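PaxB (Photorhabdus luminescens, PDB 6EK4) probably serves as the B component of a two-component alpha-helical pore-forming toxin, acting with an A-type partner as in the YaxAB system to perforate membranes. Local coordinates at residues A[122-127]-A[312-317]; A[13-17]-A[335-339]. The contacts are given in a common frame with arbitrary orientation. Residue numbers count along the deposited sequence, not the author numbering.

Contact 1. Residues A[122-127]-A[312-317]; sequences VIRSLR and FAKQLQ
Two helical turns, 122-127 and 312-317, pack antiparallel: their axes approach to 9.0 Å, with 160° between the N-to-C directions and a signed crossing angle of -160°. The backbones come nearest at Ile123 and Ala313, whose CA atoms lie 4.9 Å apart, an approach made possible by the small alanine side chain. Ala313 points its CB toward helix 101-141, where Ile123, Leu126 and Arg127 surround it. Ile123 (m, t) leaves its helix sideways and bends in, with CG2 4.1 Å from Ala313 CB, CG1 4.0 Å from Leu316 CB and CD1 3.4 Å from Gln317 OE1. The amide nitrogen of Gln317 turns to Asp321 on its own helix. This is the close antiparallel helix packing of an elongated all-helical bundle, joining helix 101-141 to helix 247-321. One turn on, Leu126 (m, t) points across and packs beside the alanine as well: its CB is 4.2 Å from Ala313 CB, while CD1 reaches Phe312 CB at 3.7 Å and Leu316 CD1 at 3.9 Å. Leu316 CD1 also meets Val122 CG2 at 3.5 Å. Val71 and Leu72 of helix 42-73 pack on Val122, and Leu68 on Leu126. At the more open border, Arg127 (m, m, t) starts sideways and reaches across to helix 247-321, where Ala313 CB lies over one face of its guanidinium, 3.6 Å from Arg127 NE.

Contact 2. Residues A[13-17]-A[335-339]; sequences VYPEI and KQLDF
Tyr14 lays its ring across the helix turn 335-339, overlapping Lys335, Gln336 and Phe339, and buries more surface here than any other residue. Its backbone is extended, as is the rest of 13-17, a loop without regular secondary structure that leads into helix 19-35. The nearest CA atoms, those of Tyr14 and Phe339, stay 8.2 Å apart, so side chains bridge the gap. With chi1 in m, Tyr14 points toward the helix and turns a ring edge to the face of Phe339; this T-shaped pair has centroids 5.7 Å apart and planes at 61°. Lys335, with all four chi angles in t, stretches along the tyrosine and brings NZ over a ring face, 4.6 Å from the Tyr14 centroid and 20° off the normal, a cation-pi contact. Thus one aromatic ring meets both residues of an i, i+4 pair on the same helical face, linked by the backbone bond from Phe339 N to Lys335 O at 3.2 Å. The phenol oxygen, Tyr14 OH, lies 3.5 Å from Gln336 CG and 3.6 Å from Lys335 CD, but its hydrogen bond goes to Gln315. Phe339 (chi1 t) receives the following residues at its ring edge: Pro15 O is 3.3 Å from Phe339 CE1, and Ile17 CD1 is 3.8 Å from Phe339 CZ. The N-terminal segment thereby lies along helix 326-348 beside helix 247-321, whose Phe312 meets both aromatic rings and whose Gln301, Lys304 and Leu305 touch Ile17.

Overall arrangement
From the N terminus, the chain enters contact 2 at once with 13-17, then runs through helices 19-35, 42-73 and 80-90 to helix 101-141, where 122-127 opens contact 1. A long, mostly helical excursion follows before helix 247-321 returns with 312-317 and closes that loop. The next helix, 326-348, brings 335-339 back to the N-terminal segment, so contact 2 encloses contact 1 in sequence. Their centres are about 14 Å apart, on the same side of the molecule's centre, and they meet directly through Phe312 and Gln315 against Tyr14, Gln336 and Phe339. Together they join helices 101-141, 247-321 and 326-348 side by side and hold the extended N-terminal segment against the last of these.

Contact 1. Residues A[122-127]-A[312-317]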
loop_
_atom_site.group_PDB
_atom_site.type_symbol
_atom_site.label_atom_id
_atom_site.label_comp_id
_atom_site.label_asym_id
_atom_site.label_seq_id
_atom_site.Cartn_x
_atom_site.Cartn_y
_atom_site.Cartn_z
ATOM N N VAL A 122 -8.232 26.019 31.075
ATOM C CA VAL A 122 -7.785 25.808 29.693
ATOM C C VAL A 122 -6.653 24.776 29.635
ATOM O O VAL A 122 -6.502 24.073 28.635
ATOM C CB VAL A 122 -7.350 27.124 28.993
ATOM C CG1 VAL A 122 -8.407 28.208 29.169
ATOM C CG2 VAL A 122 -5.999 27.605 29.502
ATOM N N ILE A 123 -5.865 24.694 30.706
ATOM C CA ILE A 123 -4.816 23.679 30.826
ATOM C C ILE A 123 -5.435 22.282 30.910
ATOM O O ILE A 123 -4.924 21.339 30.305
ATOM C CB ILE A 123 -3.897 23.952 32.043
ATOM C CG1 ILE A 123 -3.014 25.173 31.766
ATOM C CG2 ILE A 123 -3.014 22.748 32.353
ATOM C CD1 ILE A 123 -2.405 25.794 33.005
ATOM N N ARG A 124 -6.535 22.156 31.650
ATOM C CA ARG A 124 -7.265 20.887 31.724
ATOM C C ARG A 124 -7.869 20.500 30.373
ATOM O O ARG A 124 -7.937 19.316 30.042
ATOM C CB ARG A 124 -8.360 20.938 32.795
ATOM C CG ARG A 124 -7.833 20.848 34.219
ATOM C CD ARG A 124 -8.939 20.501 35.201
ATOM N NE ARG A 124 -10.030 21.476 35.168
ATOM C CZ ARG A 124 -10.016 22.667 35.767
ATOM N NH1 ARG A 124 -8.958 23.074 36.466
ATOM N NH2 ARG A 124 -11.073 23.467 35.663
ATOM N N SER A 125 -8.300 21.495 29.600
ATOM C CA SER A 125 -8.806 21.257 28.247
ATOM C C SER A 125 -7.696 20.794 27.302
ATOM O O SER A 125 -7.908 19.893 26.492
ATOM C CB SER A 125 -9.477 22.511 27.681
ATOM O OG SER A 125 -10.712 22.756 28.327
ATOM N N LEU A 126 -6.522 21.413 27.407
ATOM C CA LEU A 126 -5.369 21.025 26.591
ATOM C C LEU A 126 -4.871 19.624 26.954
ATOM O O LEU A 126 -4.530 18.835 26.071
ATOM C CB LEU A 126 -4.230 22.042 26.737
ATOM C CG LEU A 126 -4.442 23.389 26.039
ATOM C CD1 LEU A 126 -3.546 24.461 26.643
ATOM C CD2 LEU A 126 -4.199 23.268 24.542
ATOM N N ARG A 127 -4.833 19.325 28.251
ATOM C CA ARG A 127 -4.440 17.999 28.733
ATOM C C ARG A 127 -5.446 16.925 28.310
ATOM O O ARG A 127 -5.062 15.799 27.989
ATOM C CB ARG A 127 -4.290 18.006 30.258
ATOM C CG ARG A 127 -3.067 18.763 30.752
ATOM C CD ARG A 127 -1.813 17.903 30.692
ATOM N NE ARG A 127 -0.588 18.702 30.684
ATOM C CZ ARG A 127 -0.061 19.317 31.743
ATOM N NH1 ARG A 127 -0.645 19.252 32.938
ATOM N NH2 ARG A 127 1.063 20.013 31.604
ATOM N N PHE A 312 1.614 23.557 25.007
ATOM C CA PHE A 312 0.650 24.626 25.290
ATOM C C PHE A 312 0.252 24.663 26.765
ATOM O O PHE A 312 0.141 25.737 27.356
ATOM C CB PHE A 312 -0.614 24.443 24.436
ATOM C CG PHE A 312 -0.511 24.998 23.036
ATOM C CD1 PHE A 312 0.705 25.055 22.359
ATOM C CD2 PHE A 312 -1.654 25.439 22.381
ATOM C CE1 PHE A 312 0.774 25.558 21.071
ATOM C CE2 PHE A 312 -1.589 25.941 21.093
ATOM C CZ PHE A 312 -0.373 26.001 20.438
ATOM N N ALA A 313 0.036 23.486 27.349
ATOM C CA ALA A 313 -0.386 23.373 28.746
ATOM C C ALA A 313 0.703 23.840 29.710
ATOM O O ALA A 313 0.451 24.669 30.584
ATOM C CB ALA A 313 -0.784 21.938 29.061
ATOM N N LYS A 314 1.910 23.309 29.540
ATOM C CA LYS A 314 3.037 23.641 30.415
ATOM C C LYS A 314 3.508 25.089 30.238
ATOM O O LYS A 314 4.081 25.672 31.159
ATOM C CB LYS A 314 4.196 22.667 30.175
ATOM C CG LYS A 314 5.351 22.803 31.157
ATOM C CD LYS A 314 6.035 21.463 31.398
ATOM C CE LYS A 314 7.439 21.629 31.960
ATOM N NZ LYS A 314 8.443 21.875 30.886
ATOM N N GLN A 315 3.262 25.662 29.063
ATOM C CA GLN A 315 3.597 27.062 28.793
ATOM C C GLN A 315 2.715 27.999 29.620
ATOM O O GLN A 315 3.200 28.980 30.189
ATOM C CB GLN A 315 3.438 27.367 27.301
ATOM C CG GLN A 315 4.079 28.667 26.850
ATOM C CD GLN A 315 4.063 28.831 25.341
ATOM O OE1 GLN A 315 3.182 28.307 24.657
ATOM N NE2 GLN A 315 5.038 29.564 24.812
ATOM N N LEU A 316 1.422 27.687 29.682
ATOM C CA LEU A 316 0.475 28.443 30.502
ATOM C C LEU A 316 0.648 28.132 31.989
ATOM O O LEU A 316 0.349 28.972 32.839
ATOM C CB LEU A 316 -0.966 28.142 30.077
ATOM C CG LEU A 316 -1.338 28.508 28.638
ATOM C CD1 LEU A 316 -2.705 27.947 28.280
ATOM C CD2 LEU A 316 -1.314 30.014 28.430
ATOM N N GLN A 317 1.121 26.925 32.296
ATOM C CA GLN A 317 1.381 26.519 33.679
ATOM C C GLN A 317 2.493 27.366 34.294
ATOM O O GLN A 317 2.355 27.860 35.412
ATOM C CB GLN A 317 1.761 25.035 33.740
ATOM C CG GLN A 317 1.878 24.460 35.148
ATOM C CD GLN A 317 0.556 24.445 35.895
ATOM O OE1 GLN A 317 -0.490 24.141 35.325
ATOM N NE2 GLN A 317 0.601 24.770 37.181
#

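Contact 2. Residues A[13-17]-A[335-339]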
loop_
_atom_site.group_PDB
_atom_site.type_symbol
_atom_site.label_atom_id
_atom_site.label_comp_id
_atom_site.label_asym_id
_atom_site.label_seq_id
_atom_site.Cartn_x
_atom_site.Cartn_y
_atom_site.Cartn_z
ATOM N N VAL A 13 9.492 26.333 21.031
ATOM C CA VAL A 13 9.081 26.302 19.627
ATOM C C VAL A 13 7.963 25.276 19.436
ATOM O O VAL A 13 8.025 24.174 19.984
ATOM C CB VAL A 13 10.272 25.991 18.684
ATOM C CG1 VAL A 13 10.825 24.588 18.917
ATOM C CG2 VAL A 13 9.868 26.174 17.227
ATOM N N TYR A 14 6.939 25.654 18.672
ATOM C CA TYR A 14 5.820 24.761 18.383
ATOM C C TYR A 14 6.156 23.864 17.190
ATOM O O TYR A 14 6.867 24.294 16.280
ATOM C CB TYR A 14 4.543 25.554 18.079
ATOM C CG TYR A 14 4.083 26.510 19.170
ATOM C CD1 TYR A 14 4.295 26.233 20.522
ATOM C CD2 TYR A 14 3.396 27.677 18.844
ATOM C CE1 TYR A 14 3.859 27.105 21.508
ATOM C CE2 TYR A 14 2.955 28.550 19.823
ATOM C CZ TYR A 14 3.189 28.262 21.154
ATOM O OH TYR A 14 2.750 29.132 22.126
ATOM N N PRO A 15 5.650 22.615 17.186
ATOM C CA PRO A 15 5.883 21.730 16.038
ATOM C C PRO A 15 5.151 22.180 14.772
ATOM O O PRO A 15 4.039 22.700 14.858
ATOM C CB PRO A 15 5.321 20.376 16.504
ATOM C CG PRO A 15 5.184 20.479 17.983
ATOM C CD PRO A 15 4.936 21.924 18.275
ATOM N N GLU A 16 5.776 21.980 13.613
ATOM C CA GLU A 16 5.117 22.222 12.329
ATOM C C GLU A 16 4.330 20.969 11.957
ATOM O O GLU A 16 4.915 19.907 11.743
ATOM C CB GLU A 16 6.144 22.561 11.242
ATOM C CG GLU A 16 5.547 23.039 9.918
ATOM C CD GLU A 16 5.024 24.472 9.954
ATOM O OE1 GLU A 16 4.617 24.976 8.883
ATOM O OE2 GLU A 16 5.015 25.104 11.034
ATOM N N ILE A 17 3.008 21.100 11.892
ATOM C CA ILE A 17 2.118 19.966 11.653
ATOM C C ILE A 17 1.371 20.146 10.333
ATOM O O ILE A 17 0.802 21.205 10.073
ATOM C CB ILE A 17 1.094 19.798 12.800
ATOM C CG1 ILE A 17 1.803 19.862 14.159
ATOM C CG2 ILE A 17 0.334 18.483 12.655
ATOM C CD1 ILE A 17 0.889 19.687 15.355
ATOM N N LYS A 335 -0.272 33.602 20.491
ATOM C CA LYS A 335 0.657 32.728 19.771
ATOM C C LYS A 335 0.045 31.334 19.621
ATOM O O LYS A 335 0.130 30.720 18.555
ATOM C CB LYS A 335 2.003 32.646 20.497
ATOM C CG LYS A 335 3.165 32.258 19.597
ATOM C CD LYS A 335 4.397 31.881 20.404
ATOM C CE LYS A 335 5.536 31.442 19.498
ATOM N NZ LYS A 335 6.661 30.842 20.265
ATOM N N GLN A 336 -0.570 30.847 20.699
ATOM C CA GLN A 336 -1.287 29.570 20.681
ATOM C C GLN A 336 -2.509 29.612 19.766
ATOM O O GLN A 336 -2.832 28.620 19.116
ATOM C CB GLN A 336 -1.722 29.171 22.095
ATOM C CG GLN A 336 -0.593 28.649 22.969
ATOM C CD GLN A 336 -1.071 28.162 24.326
ATOM O OE1 GLN A 336 -2.271 28.017 24.564
ATOM N NE2 GLN A 336 -0.129 27.902 25.224
ATOM N N LEU A 337 -3.189 30.755 19.724
ATOM C CA LEU A 337 -4.351 30.923 18.851
ATOM C C LEU A 337 -3.953 30.971 17.377
ATOM O O LEU A 337 -4.601 30.340 16.542
ATOM C CB LEU A 337 -5.145 32.177 19.230
ATOM C CG LEU A 337 -6.080 32.033 20.436
ATOM C CD1 LEU A 337 -6.617 33.392 20.858
ATOM C CD2 LEU A 337 -7.225 31.070 20.141
ATOM N N ASP A 338 -2.890 31.711 17.062
ATOM C CA ASP A 338 -2.361 31.770 15.691
ATOM C C ASP A 338 -1.969 30.385 15.174
ATOM O O ASP A 338 -2.125 30.095 13.987
ATOM C CB ASP A 338 -1.148 32.708 15.609
ATOM C CG ASP A 338 -1.532 34.179 15.652
ATOM O OD1 ASP A 338 -2.726 34.496 15.848
ATOM O OD2 ASP A 338 -0.628 35.027 15.488
ATOM N N PHE A 339 -1.457 29.544 16.068
ATOM C CA PHE A 339 -1.124 28.161 15.734
ATOM C C PHE A 339 -2.376 27.359 15.382
ATOM O O PHE A 339 -2.363 26.567 14.440
ATOM C CB PHE A 339 -0.387 27.498 16.900
ATOM C CG PHE A 339 -0.055 26.052 16.665
ATOM C CD1 PHE A 339 1.018 25.698 15.864
ATOM C CD2 PHE A 339 -0.816 25.045 17.246
ATOM C CE1 PHE A 339 1.328 24.368 15.644
ATOM C CE2 PHE A 339 -0.510 23.711 17.032
ATOM C CZ PHE A 339 0.564 23.372 16.228
#